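Local coordinates for insecticidal protein (Brevibacillus laterosporus, PDB 7ML9), which acts against the western corn rootworm, probably by assembling into a beta-barrel pore in membranes, as related toxins of the aerolysin/epsilon-toxin group do, at residues A[105-110]-A[132-137]; A[124-129]-A[189-194]; A[201-206]-A[288-293]; A[284-289]-A[305-310]. All blocks are in the same frame, centred on the assembly; numbering follows the deposited sequence.

Contact 1 (A[105-110]-A[132-137])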
loop_
_atom_site.group_PDB
_atom_site.type_symbol
_atom_site.label_atom_id
_atom_site.label_comp_id
_atom_site.label_asym_id
_atom_site.label_seq_id
_atom_site.Cartn_x
_atom_site.Cartn_y
_atom_site.Cartn_z
ATOM N N THR A 105 23.648 2.781 4.368
ATOM C CA THR A 105 25.093 2.936 4.370
ATOM C C THR A 105 25.502 3.855 3.222
ATOM O O THR A 105 25.047 3.652 2.087
ATOM C CB THR A 105 25.777 1.578 4.212
ATOM O OG1 THR A 105 25.442 0.733 5.318
ATOM C CG2 THR A 105 27.293 1.747 4.139
ATOM N N PRO A 106 26.315 4.877 3.467
ATOM C CA PRO A 106 26.760 5.734 2.363
ATOM C C PRO A 106 27.639 4.963 1.389
ATOM O O PRO A 106 28.382 4.051 1.762
ATOM C CB PRO A 106 27.540 6.853 3.065
ATOM C CG PRO A 106 27.073 6.809 4.499
ATOM C CD PRO A 106 26.811 5.354 4.768
ATOM N N LEU A 107 27.523 5.322 0.113
ATOM C CA LEU A 107 28.181 4.597 -0.967
ATOM C C LEU A 107 29.263 5.493 -1.564
ATOM O O LEU A 107 28.967 6.588 -2.038
ATOM C CB LEU A 107 27.164 4.172 -2.038
ATOM C CG LEU A 107 26.067 3.208 -1.543
ATOM C CD1 LEU A 107 24.931 3.034 -2.568
ATOM C CD2 LEU A 107 26.655 1.872 -1.144
ATOM N N TYR A 108 30.502 5.026 -1.524
ATOM C CA TYR A 108 31.616 5.775 -2.115
ATOM C C TYR A 108 31.426 5.942 -3.624
ATOM O O TYR A 108 31.234 4.960 -4.342
ATOM C CB TYR A 108 32.921 5.045 -1.810
ATOM C CG TYR A 108 34.132 5.693 -2.441
ATOM C CD1 TYR A 108 34.488 6.998 -2.116
ATOM C CD2 TYR A 108 34.893 5.012 -3.377
ATOM C CE1 TYR A 108 35.594 7.597 -2.697
ATOM C CE2 TYR A 108 35.999 5.603 -3.969
ATOM C CZ TYR A 108 36.345 6.895 -3.614
ATOM O OH TYR A 108 37.445 7.480 -4.198
ATOM N N ALA A 109 31.461 7.193 -4.099
ATOM C CA ALA A 109 31.211 7.528 -5.493
ATOM C C ALA A 109 32.464 7.924 -6.281
ATOM O O ALA A 109 32.396 8.000 -7.516
ATOM C CB ALA A 109 30.195 8.674 -5.591
ATOM N N GLY A 110 33.587 8.212 -5.623
ATOM C CA GLY A 110 34.803 8.558 -6.341
ATOM C C GLY A 110 35.524 9.713 -5.670
ATOM O O GLY A 110 35.134 10.186 -4.600
ATOM N N TYR A 132 26.669 8.432 -9.664
ATOM C CA TYR A 132 26.486 7.080 -9.161
ATOM C C TYR A 132 25.353 6.468 -9.967
ATOM O O TYR A 132 24.379 7.153 -10.277
ATOM C CB TYR A 132 26.169 7.047 -7.655
ATOM C CG TYR A 132 26.541 5.746 -6.993
ATOM C CD1 TYR A 132 25.647 4.681 -6.951
ATOM C CD2 TYR A 132 27.796 5.569 -6.418
ATOM C CE1 TYR A 132 26.000 3.476 -6.361
ATOM C CE2 TYR A 132 28.148 4.371 -5.826
ATOM C CZ TYR A 132 27.241 3.334 -5.796
ATOM O OH TYR A 132 27.594 2.149 -5.216
ATOM N N THR A 133 25.507 5.205 -10.338
ATOM C CA THR A 133 24.467 4.486 -11.068
ATOM C C THR A 133 23.738 3.613 -10.060
ATOM O O THR A 133 24.313 2.678 -9.497
ATOM C CB THR A 133 25.053 3.667 -12.212
ATOM O OG1 THR A 133 25.621 4.575 -13.168
ATOM C CG2 THR A 133 23.943 2.834 -12.893
ATOM N N TYR A 134 22.481 3.941 -9.822
ATOM C CA TYR A 134 21.752 3.401 -8.688
ATOM C C TYR A 134 20.463 2.751 -9.173
ATOM O O TYR A 134 19.814 3.262 -10.086
ATOM C CB TYR A 134 21.435 4.518 -7.692
ATOM C CG TYR A 134 20.938 4.027 -6.358
ATOM C CD1 TYR A 134 21.819 3.531 -5.408
ATOM C CD2 TYR A 134 19.577 4.049 -6.050
ATOM C CE1 TYR A 134 21.370 3.076 -4.172
ATOM C CE2 TYR A 134 19.118 3.600 -4.827
ATOM C CZ TYR A 134 20.013 3.106 -3.889
ATOM O OH TYR A 134 19.554 2.655 -2.661
ATOM N N THR A 135 20.091 1.643 -8.545
ATOM C CA THR A 135 18.821 0.979 -8.833
ATOM C C THR A 135 17.830 1.309 -7.723
ATOM O O THR A 135 17.921 0.767 -6.620
ATOM C CB THR A 135 19.010 -0.524 -8.967
ATOM O OG1 THR A 135 19.922 -0.797 -10.039
ATOM C CG2 THR A 135 17.653 -1.206 -9.248
ATOM N N GLU A 136 16.902 2.213 -8.024
ATOM C CA GLU A 136 15.737 2.436 -7.182
ATOM C C GLU A 136 14.769 1.269 -7.342
ATOM O O GLU A 136 14.580 0.731 -8.442
ATOM C CB GLU A 136 15.039 3.743 -7.558
ATOM C CG GLU A 136 15.912 4.992 -7.492
ATOM C CD GLU A 136 15.206 6.198 -8.052
ATOM O OE1 GLU A 136 14.116 6.027 -8.644
ATOM O OE2 GLU A 136 15.729 7.321 -7.914
ATOM N N SER A 137 14.167 0.870 -6.234
ATOM C CA SER A 137 13.250 -0.255 -6.200
ATOM C C SER A 137 12.025 0.139 -5.392
ATOM O O SER A 137 12.150 0.784 -4.350
ATOM C CB SER A 137 13.908 -1.492 -5.576
ATOM O OG SER A 137 13.226 -2.672 -5.942
#
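Tyr132 does most of the touching, reaching from strand 130-147 to the side chains of Leu107 and Ala109 and the backbone O of Tyr108. Its CG stands anti to the backbone N (chi1 -156°), which carries the ring across the gap between two strands whose segment axes come no closer than 8.7 Å. The tightest point is polar against aromatic: the carbonyl O of Tyr108 lies in the plane of the Tyr132 ring, 3.5 Å from CE2, where it probably meets the slightly positive C-H rim. Beside it, at the same edge, Ala109 CB sits 4.0 Å from Tyr132 CD2. Leu107 crosses the phenol end at about a right angle, its CB 3.8 Å from Tyr132 OH and its CD1 close to CE1 and CZ. The two segments run roughly antiparallel but are not paired with each other. Within the elongated beta-rich fold of the aerolysin/epsilon-toxin clan, Leu107 and Ala109 take their backbone bonds from strand 201-229, and Tyr132 and Tyr134 theirs from strand 178-189. Farther along, packing thins to one methyl: Leu107 CD1 meets the edge of the Tyr134 ring, 3.9 Å from CE1, while Tyr134 OH is held by Asn278. The Tyr108 side chain leaves the backbone away from strand 130-147; the residue is exposed, and its ring lies against the backbone N of Gly110, 3.5 Å above the ring centre.

Contact 2 (A[124-129]-A[189-194])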
loop_
_atom_site.group_PDB
_atom_site.type_symbol
_atom_site.label_atom_id
_atom_site.label_comp_id
_atom_site.label_asym_id
_atom_site.label_seq_id
_atom_site.Cartn_x
_atom_site.Cartn_y
_atom_site.Cartn_z
ATOM N N GLU A 124 39.605 29.686 -5.170
ATOM C CA GLU A 124 38.317 29.010 -5.054
ATOM C C GLU A 124 38.208 28.124 -6.287
ATOM O O GLU A 124 38.078 28.624 -7.409
ATOM C CB GLU A 124 37.165 30.007 -4.945
ATOM C CG GLU A 124 36.574 30.067 -3.543
ATOM C CD GLU A 124 35.950 31.416 -3.226
ATOM O OE1 GLU A 124 35.967 31.822 -2.040
ATOM O OE2 GLU A 124 35.458 32.065 -4.175
ATOM N N LEU A 125 38.330 26.817 -6.071
ATOM C CA LEU A 125 38.448 25.823 -7.131
ATOM C C LEU A 125 37.166 24.999 -7.201
ATOM O O LEU A 125 36.659 24.548 -6.170
ATOM C CB LEU A 125 39.656 24.916 -6.876
ATOM C CG LEU A 125 41.001 25.656 -6.852
ATOM C CD1 LEU A 125 42.175 24.693 -6.603
ATOM C CD2 LEU A 125 41.159 26.400 -8.151
ATOM N N LEU A 126 36.657 24.814 -8.415
ATOM C CA LEU A 126 35.448 24.042 -8.653
ATOM C C LEU A 126 35.764 22.557 -8.738
ATOM O O LEU A 126 36.694 22.147 -9.451
ATOM C CB LEU A 126 34.775 24.516 -9.940
ATOM C CG LEU A 126 34.150 25.900 -9.811
ATOM C CD1 LEU A 126 33.976 26.549 -11.173
ATOM C CD2 LEU A 126 32.800 25.751 -9.092
ATOM N N THR A 127 34.990 21.749 -8.007
ATOM C CA THR A 127 35.126 20.303 -8.081
ATOM C C THR A 127 34.499 19.780 -9.368
ATOM O O THR A 127 33.676 20.451 -9.996
ATOM C CB THR A 127 34.455 19.622 -6.885
ATOM O OG1 THR A 127 33.031 19.801 -6.958
ATOM C CG2 THR A 127 34.972 20.172 -5.577
ATOM N N PRO A 128 34.876 18.581 -9.790
ATOM C CA PRO A 128 34.123 17.911 -10.851
ATOM C C PRO A 128 32.734 17.551 -10.340
ATOM O O PRO A 128 32.429 17.656 -9.149
ATOM C CB PRO A 128 34.953 16.659 -11.157
ATOM C CG PRO A 128 36.291 16.895 -10.503
ATOM C CD PRO A 128 36.030 17.787 -9.336
ATOM N N GLU A 129 31.874 17.146 -11.269
ATOM C CA GLU A 129 30.643 16.470 -10.888
ATOM C C GLU A 129 30.944 15.024 -10.536
ATOM O O GLU A 129 31.758 14.368 -11.189
ATOM C CB GLU A 129 29.627 16.532 -12.024
ATOM C CG GLU A 129 29.126 17.927 -12.256
ATOM C CD GLU A 129 28.216 18.019 -13.452
ATOM O OE1 GLU A 129 28.190 17.058 -14.254
ATOM O OE2 GLU A 129 27.537 19.057 -13.595
ATOM N N SER A 189 26.116 14.981 -8.603
ATOM C CA SER A 189 26.333 16.093 -7.686
ATOM C C SER A 189 26.857 17.272 -8.480
ATOM O O SER A 189 27.842 17.112 -9.221
ATOM C CB SER A 189 27.327 15.717 -6.594
ATOM O OG SER A 189 28.622 15.603 -7.139
ATOM N N PRO A 190 26.232 18.445 -8.400
ATOM C CA PRO A 190 26.766 19.602 -9.123
ATOM C C PRO A 190 28.141 19.994 -8.596
ATOM O O PRO A 190 28.536 19.662 -7.474
ATOM C CB PRO A 190 25.730 20.704 -8.862
ATOM C CG PRO A 190 24.488 19.973 -8.434
ATOM C CD PRO A 190 24.967 18.750 -7.712
ATOM N N SER A 191 28.887 20.670 -9.458
ATOM C CA SER A 191 30.204 21.183 -9.103
ATOM C C SER A 191 30.120 22.120 -7.897
ATOM O O SER A 191 29.247 22.986 -7.835
ATOM C CB SER A 191 30.787 21.915 -10.312
ATOM O OG SER A 191 32.041 22.498 -10.000
ATOM N N GLN A 192 31.032 21.944 -6.940
ATOM C CA GLN A 192 31.103 22.763 -5.737
ATOM C C GLN A 192 32.371 23.616 -5.748
ATOM O O GLN A 192 33.407 23.212 -6.285
ATOM C CB GLN A 192 31.082 21.900 -4.470
ATOM C CG GLN A 192 29.856 20.991 -4.349
ATOM C CD GLN A 192 28.556 21.785 -4.372
ATOM O OE1 GLN A 192 27.665 21.527 -5.188
ATOM N NE2 GLN A 192 28.450 22.766 -3.481
ATOM N N LYS A 193 32.276 24.797 -5.138
ATOM C CA LYS A 193 33.379 25.749 -5.035
ATOM C C LYS A 193 34.081 25.547 -3.694
ATOM O O LYS A 193 33.449 25.657 -2.638
ATOM C CB LYS A 193 32.864 27.186 -5.173
ATOM C CG LYS A 193 33.896 28.168 -5.725
ATOM C CD LYS A 193 33.514 28.698 -7.116
ATOM C CE LYS A 193 34.615 29.585 -7.737
ATOM N NZ LYS A 193 35.084 29.156 -9.099
ATOM N N ILE A 194 35.380 25.241 -3.734
ATOM C CA ILE A 194 36.180 24.943 -2.547
ATOM C C ILE A 194 37.319 25.955 -2.446
ATOM O O ILE A 194 38.043 26.177 -3.423
ATOM C CB ILE A 194 36.751 23.513 -2.591
ATOM C CG1 ILE A 194 35.643 22.502 -2.905
ATOM C CG2 ILE A 194 37.443 23.183 -1.287
ATOM C CD1 ILE A 194 34.594 22.444 -1.850
HETATM O O HOH W 1 37.210 28.312 -10.052
HETATM O O HOH W 2 30.452 17.774 -6.999
HETATM O O HOH W 3 28.051 21.336 -12.185
#
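Two backbone bonds join Leu125 and Ile194: Leu125 N gives in plane to Ile194 O (2.7 Å), whereas Ile194 N reaches Leu125 O from above the carbonyl plane. Leu126 and Lys193 form the next, non-hydrogen-bonded pair, after which Thr127 N donates in plane to Gln192 O at 2.8 Å. Thr127 then takes over as a side-chain and backbone partner at once. Its OG1, set between the backbone N and carbonyl carbon (chi1 67°), accepts Gln192 N over 2.9 Å in an almost straight bond (171°) and gives its own proton to Pro128 O. Its carbonyl O receives Ser191 OG at 2.6 Å, the hydroxyl swung anti to the backbone N to reach it. Waters serve several remaining groups: one accepts from Lys193 NZ and donates to Glu124 O, another joins Glu129 OE2 to Ser191 N, and a third links Pro128 O, Pro190 O and Ser189 OG, the last also bonded to Phe130 N. Lys193, bent at chi2 and chi4, lays CD across Leu126 CD2 at 3.6 Å. On the other face Thr127 CG2 packs obliquely on Ile194 CG1 (3.6 Å); both residues also touch Leu114, and Ile194 reaches Ile308. This is a short two-stranded antiparallel sheet, 123-126 with 193-196, prolonged through loop residues by one backbone bond, side-chain bonds and waters and laid over the larger sheet of this elongated toxin fold.

Contact 3 (A[201-206]-A[288-293]). With EDO (1,2-ethanediol), chain I.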
loop_
_atom_site.group_PDB
_atom_site.type_symbol
_atom_site.label_atom_id
_atom_site.label_comp_id
_atom_site.label_asym_id
_atom_site.label_seq_id
_atom_site.Cartn_x
_atom_site.Cartn_y
_atom_site.Cartn_z
ATOM N N THR A 201 47.301 21.103 -1.236
ATOM C CA THR A 201 46.664 20.136 -2.119
ATOM C C THR A 201 45.533 19.488 -1.341
ATOM O O THR A 201 45.757 18.946 -0.255
ATOM C CB THR A 201 47.650 19.081 -2.613
ATOM O OG1 THR A 201 48.734 19.718 -3.306
ATOM C CG2 THR A 201 46.940 18.116 -3.567
ATOM N N TYR A 202 44.325 19.565 -1.885
ATOM C CA TYR A 202 43.144 18.997 -1.256
ATOM C C TYR A 202 42.626 17.810 -2.066
ATOM O O TYR A 202 42.839 17.712 -3.277
ATOM C CB TYR A 202 42.039 20.046 -1.118
ATOM C CG TYR A 202 42.223 21.022 0.016
ATOM C CD1 TYR A 202 43.339 20.962 0.851
ATOM C CD2 TYR A 202 41.259 22.002 0.269
ATOM C CE1 TYR A 202 43.499 21.857 1.892
ATOM C CE2 TYR A 202 41.411 22.899 1.308
ATOM C CZ TYR A 202 42.534 22.820 2.114
ATOM O OH TYR A 202 42.679 23.702 3.151
ATOM N N ARG A 203 41.984 16.886 -1.370
ATOM C CA ARG A 203 41.336 15.738 -1.983
ATOM C C ARG A 203 39.856 15.833 -1.658
ATOM O O ARG A 203 39.497 16.070 -0.502
ATOM C CB ARG A 203 41.926 14.438 -1.446
ATOM C CG ARG A 203 41.415 13.198 -2.110
ATOM C CD ARG A 203 42.330 12.038 -1.783
ATOM N NE ARG A 203 42.001 11.442 -0.496
ATOM C CZ ARG A 203 42.831 10.684 0.211
ATOM N NH1 ARG A 203 44.055 10.440 -0.241
ATOM N NH2 ARG A 203 42.439 10.177 1.377
ATOM N N VAL A 204 39.006 15.694 -2.673
ATOM C CA VAL A 204 37.557 15.660 -2.489
ATOM C C VAL A 204 37.096 14.223 -2.681
ATOM O O VAL A 204 37.291 13.653 -3.759
ATOM C CB VAL A 204 36.828 16.588 -3.469
ATOM C CG1 VAL A 204 35.324 16.599 -3.155
ATOM C CG2 VAL A 204 37.407 17.979 -3.400
ATOM N N LEU A 205 36.499 13.637 -1.641
ATOM C CA LEU A 205 35.864 12.323 -1.712
ATOM C C LEU A 205 34.351 12.495 -1.704
ATOM O O LEU A 205 33.817 13.291 -0.924
ATOM C CB LEU A 205 36.263 11.433 -0.535
ATOM C CG LEU A 205 37.716 11.194 -0.135
ATOM C CD1 LEU A 205 37.777 10.143 0.961
ATOM C CD2 LEU A 205 38.504 10.715 -1.292
ATOM N N ALA A 206 33.656 11.736 -2.557
ATOM C CA ALA A 206 32.208 11.853 -2.700
ATOM C C ALA A 206 31.536 10.557 -2.269
ATOM O O ALA A 206 32.023 9.457 -2.574
ATOM C CB ALA A 206 31.798 12.190 -4.143
ATOM N N GLU A 288 39.665 16.722 2.200
ATOM C CA GLU A 288 40.833 16.340 2.981
ATOM C C GLU A 288 42.059 17.129 2.537
ATOM O O GLU A 288 42.294 17.312 1.341
ATOM C CB GLU A 288 41.136 14.851 2.852
ATOM C CG GLU A 288 40.082 13.936 3.444
ATOM C CD GLU A 288 40.446 12.468 3.307
ATOM O OE1 GLU A 288 41.367 12.153 2.517
ATOM O OE2 GLU A 288 39.815 11.630 3.995
ATOM N N ASP A 289 42.846 17.574 3.512
ATOM C CA ASP A 289 44.127 18.227 3.249
ATOM C C ASP A 289 45.177 17.131 3.131
ATOM O O ASP A 289 45.478 16.445 4.115
ATOM C CB ASP A 289 44.460 19.209 4.370
ATOM C CG ASP A 289 45.686 20.070 4.066
ATOM O OD1 ASP A 289 46.442 19.744 3.128
ATOM O OD2 ASP A 289 45.882 21.081 4.773
ATOM N N ILE A 290 45.712 16.942 1.929
ATOM C CA ILE A 290 46.733 15.934 1.694
ATOM C C ILE A 290 48.069 16.577 1.328
ATOM O O ILE A 290 48.917 15.930 0.725
ATOM C CB ILE A 290 46.296 14.924 0.622
ATOM C CG1 ILE A 290 45.919 15.645 -0.667
ATOM C CG2 ILE A 290 45.133 14.090 1.131
ATOM C CD1 ILE A 290 45.986 14.757 -1.894
ATOM N N THR A 291 48.239 17.857 1.656
ATOM C CA THR A 291 49.490 18.558 1.372
ATOM C C THR A 291 50.694 17.782 1.906
ATOM O O THR A 291 51.632 17.471 1.162
ATOM C CB THR A 291 49.432 19.961 1.975
ATOM O OG1 THR A 291 48.257 20.634 1.498
ATOM C CG2 THR A 291 50.682 20.769 1.609
ATOM N N ASP A 292 50.670 17.436 3.190
ATOM C CA ASP A 292 51.736 16.608 3.772
ATOM C C ASP A 292 51.733 15.156 3.254
ATOM O O ASP A 292 52.468 14.357 3.849
ATOM C CB ASP A 292 51.633 16.609 5.300
ATOM C CG ASP A 292 51.662 18.013 5.884
ATOM O OD1 ASP A 292 52.178 18.933 5.207
ATOM O OD2 ASP A 292 51.165 18.200 7.018
ATOM N N SER A 293 50.943 14.848 2.223
ATOM C CA SER A 293 50.924 13.543 1.552
ATOM C C SER A 293 50.337 12.450 2.444
ATOM O O SER A 293 49.122 12.404 2.668
ATOM C CB SER A 293 52.335 13.157 1.088
ATOM O OG SER A 293 52.287 12.320 -0.051
HETATM C C1 EDO I . 44.364 11.229 -4.469
HETATM O O1 EDO I . 43.239 11.071 -5.341
HETATM C C2 EDO I . 44.702 9.907 -3.801
HETATM O O2 EDO I . 44.808 10.137 -2.393
#
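Glu288 opens the contact with a hydrogen-bonded antiparallel pair to Arg203, its N and O both bonded to Arg203 O and N at 2.8 Å. The two side chains run side by side in the same direction. The Glu288 chain is extended and the Arg203 chain bends at chi3, so that Arg203 NH2 meets Glu288 OE1 in a salt bridge of 2.5 Å; the guanidinium and carboxylate planes are 49° apart, and the pair is not coplanar. Arg203 NH1 also gives a very short bond to O2 of a 1,2-ethanediol that is probably from the crystallisation liquor and that Lys111 holds as well. Asp289 faces the other side of the sheet, opposite Tyr202 in a non-hydrogen-bonded pair, with its carboxylate carbon CG 3.6 Å from Tyr202 CE1 at the ring edge. Here strand 266-289 ends against the start of strand 201-229, within the sheet of the ETX/MTX2 toxin family, and the chain leaves through an Asx turn with Asp289 OD1 as acceptor. Ile290 N continues the ladder to Thr201 O, nearly along the C=O axis. Ile290 CD1 touches Thr201 CG2 at 3.9 Å, while Ile290 CG2 lies over one face of the Arg203 guanidinium, off toward the rim. Thr291 grips Asp289 OD1 twice, from N on its anti lone pair and from OG1 on its syn lone pair at 2.6 Å. Thr291 OG1, having given its proton to Asp289, accepts Thr201 N at 2.9 Å, and a type I turn from Ile290 then carries the chain on through Asp292 to Ser293.

Contact 4 (A[284-289]-A[305-310])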
loop_
_atom_site.group_PDB
_atom_site.type_symbol
_atom_site.label_atom_id
_atom_site.label_comp_id
_atom_site.label_asym_id
_atom_site.label_seq_id
_atom_site.Cartn_x
_atom_site.Cartn_y
_atom_site.Cartn_z
ATOM N N ILE A 284 27.287 13.661 0.052
ATOM C CA ILE A 284 28.182 14.352 0.972
ATOM C C ILE A 284 29.583 14.354 0.368
ATOM O O ILE A 284 30.097 13.297 -0.027
ATOM C CB ILE A 284 28.163 13.712 2.370
ATOM C CG1 ILE A 284 29.144 14.428 3.310
ATOM C CG2 ILE A 284 28.443 12.228 2.297
ATOM C CD1 ILE A 284 28.682 14.445 4.768
ATOM N N LEU A 285 30.186 15.543 0.272
ATOM C CA LEU A 285 31.575 15.704 -0.143
ATOM C C LEU A 285 32.445 15.927 1.086
ATOM O O LEU A 285 32.139 16.779 1.922
ATOM C CB LEU A 285 31.738 16.872 -1.110
ATOM C CG LEU A 285 30.930 16.848 -2.398
ATOM C CD1 LEU A 285 31.393 17.950 -3.345
ATOM C CD2 LEU A 285 31.055 15.490 -3.041
ATOM N N LYS A 286 33.507 15.147 1.197
ATOM C CA LYS A 286 34.464 15.224 2.288
ATOM C C LYS A 286 35.771 15.778 1.728
ATOM O O LYS A 286 36.332 15.214 0.780
ATOM C CB LYS A 286 34.642 13.836 2.892
ATOM C CG LYS A 286 35.687 13.657 3.956
ATOM C CD LYS A 286 35.947 12.163 4.114
ATOM C CE LYS A 286 35.877 11.701 5.552
ATOM N NZ LYS A 286 37.109 10.953 5.939
ATOM N N ILE A 287 36.240 16.887 2.298
ATOM C CA ILE A 287 37.428 17.594 1.816
ATOM C C ILE A 287 38.588 17.285 2.746
ATOM O O ILE A 287 38.517 17.574 3.946
ATOM C CB ILE A 287 37.189 19.108 1.752
ATOM C CG1 ILE A 287 35.854 19.416 1.081
ATOM C CG2 ILE A 287 38.382 19.805 1.080
ATOM C CD1 ILE A 287 35.746 18.907 -0.328
ATOM N N GLU A 288 39.665 16.722 2.200
ATOM C CA GLU A 288 40.833 16.340 2.981
ATOM C C GLU A 288 42.059 17.129 2.537
ATOM O O GLU A 288 42.294 17.312 1.341
ATOM C CB GLU A 288 41.136 14.851 2.852
ATOM C CG GLU A 288 40.082 13.936 3.444
ATOM C CD GLU A 288 40.446 12.468 3.307
ATOM O OE1 GLU A 288 41.367 12.153 2.517
ATOM O OE2 GLU A 288 39.815 11.630 3.995
ATOM N N ASP A 289 42.846 17.574 3.512
ATOM C CA ASP A 289 44.127 18.227 3.249
ATOM C C ASP A 289 45.177 17.131 3.131
ATOM O O ASP A 289 45.478 16.445 4.115
ATOM C CB ASP A 289 44.460 19.209 4.370
ATOM C CG ASP A 289 45.686 20.070 4.066
ATOM O OD1 ASP A 289 46.442 19.744 3.128
ATOM O OD2 ASP A 289 45.882 21.081 4.773
ATOM N N VAL A 305 38.961 18.758 6.332
ATOM C CA VAL A 305 38.904 20.201 6.482
ATOM C C VAL A 305 37.484 20.739 6.356
ATOM O O VAL A 305 37.180 21.792 6.939
ATOM C CB VAL A 305 39.840 20.866 5.450
ATOM C CG1 VAL A 305 39.372 22.261 5.045
ATOM C CG2 VAL A 305 41.264 20.879 5.986
ATOM N N GLN A 306 36.598 20.033 5.663
ATOM C CA GLN A 306 35.270 20.532 5.352
ATOM C C GLN A 306 34.437 19.353 4.873
ATOM O O GLN A 306 34.973 18.392 4.301
ATOM C CB GLN A 306 35.344 21.626 4.279
ATOM C CG GLN A 306 34.052 22.343 3.973
ATOM C CD GLN A 306 34.183 23.235 2.755
ATOM O OE1 GLN A 306 35.253 23.312 2.146
ATOM N NE2 GLN A 306 33.099 23.909 2.387
ATOM N N GLU A 307 33.137 19.409 5.157
ATOM C CA GLU A 307 32.167 18.487 4.580
ATOM C C GLU A 307 30.988 19.290 4.060
ATOM O O GLU A 307 30.595 20.292 4.664
ATOM C CB GLU A 307 31.700 17.428 5.583
ATOM C CG GLU A 307 32.771 16.402 5.887
ATOM C CD GLU A 307 32.290 15.268 6.769
ATOM O OE1 GLU A 307 31.166 15.365 7.301
ATOM O OE2 GLU A 307 33.040 14.281 6.941
ATOM N N ILE A 308 30.458 18.872 2.910
ATOM C CA ILE A 308 29.381 19.580 2.233
ATOM C C ILE A 308 28.296 18.576 1.873
ATOM O O ILE A 308 28.579 17.555 1.237
ATOM C CB ILE A 308 29.866 20.292 0.957
ATOM C CG1 ILE A 308 31.204 20.991 1.180
ATOM C CG2 ILE A 308 28.814 21.270 0.450
ATOM C CD1 ILE A 308 31.685 21.706 -0.051
ATOM N N LYS A 309 27.060 18.875 2.262
ATOM C CA LYS A 309 25.897 18.152 1.768
ATOM C C LYS A 309 25.445 18.805 0.470
ATOM O O LYS A 309 25.237 20.020 0.423
ATOM C CB LYS A 309 24.770 18.175 2.800
ATOM C CG LYS A 309 24.702 16.939 3.680
ATOM C CD LYS A 309 23.262 16.665 4.098
ATOM C CE LYS A 309 23.185 15.599 5.172
ATOM N NZ LYS A 309 22.256 14.507 4.780
ATOM N N VAL A 310 25.304 18.003 -0.580
ATOM C CA VAL A 310 25.021 18.491 -1.922
ATOM C C VAL A 310 23.727 17.837 -2.398
ATOM O O VAL A 310 23.620 16.609 -2.353
ATOM C CB VAL A 310 26.164 18.190 -2.906
ATOM C CG1 VAL A 310 25.783 18.627 -4.315
ATOM C CG2 VAL A 310 27.440 18.882 -2.438
#
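Four backbone bonds lace residues 284-289 to residues 305-310. Leu285 and Ile308 exchange a pair, Leu285 N to Ile308 O at 2.7 Å and Ile308 N to Leu285 O at 2.9 Å, each donor lying in its acceptor's carbonyl plane. Around Ile287 the pattern shifts: its N gives to Gln306 O, but its O receives Val305 N, at 2.7 Å and nearly along the C=O axis. Val305 and Gln306 thus both stand against Ile287, a classic beta bulge, with Val305 at phi/psi -110/-25°. Between the bonded pairs, the CA hydrogens of Ile284 and Glu307 point at Ile308 O and Leu285 O. On the face of Lys286 and Glu307 the charged chains lie side by side, yet Lys286 NZ and Glu307 OE2 stay 5.4 Å apart; the lysine bends at chi3 and chi4 toward Glu288 of its own strand, where Lys286 NZ and Glu288 OE2 form a weak salt bridge of 3.4 Å. Glu307 is extended, and its OE1 reaches Ile284 CD1. The opposite face is largely apolar. Leu285 CG meets Val310 CG2 obliquely at 4.0 Å, and Ile287 CG1 runs alongside Gln306 CB at 3.9 Å. At the far end Asp289 CB adds a contact with Val305 CG2. Strand 266-289 is flanked on its other edge by strand 201-229, whose Val204 and Ala206 pack on Ile287 and Leu285, while Ile194 of the small sheet covers Ile287, Gln306 and Ile308, and Pro190 reaches Val310.

In the fold
All four contacts lie toward one end of the chain, their centres about 26 to 46 Å from its centre. Contacts 3 and 4, centres about 10 Å apart, share Glu288 and Asp289 and place strand 266-289 between strands 201-229 and 303-323. Contact 2, centred about 11 Å from the centre of contact 4, is a separate two-stranded sheet packed on it through Ile194, Gln192 and Pro190 and on contact 3 through Thr127 and Ile194. Contact 1, centred about 18 to 23 Å from the other centres, joins contact 3 by backbone bonds of Ala109 and Gly110 with Ala206. Along the chain contacts 1 and 2 interleave, contact 3 follows, and contact 4 begins where contact 3 ends.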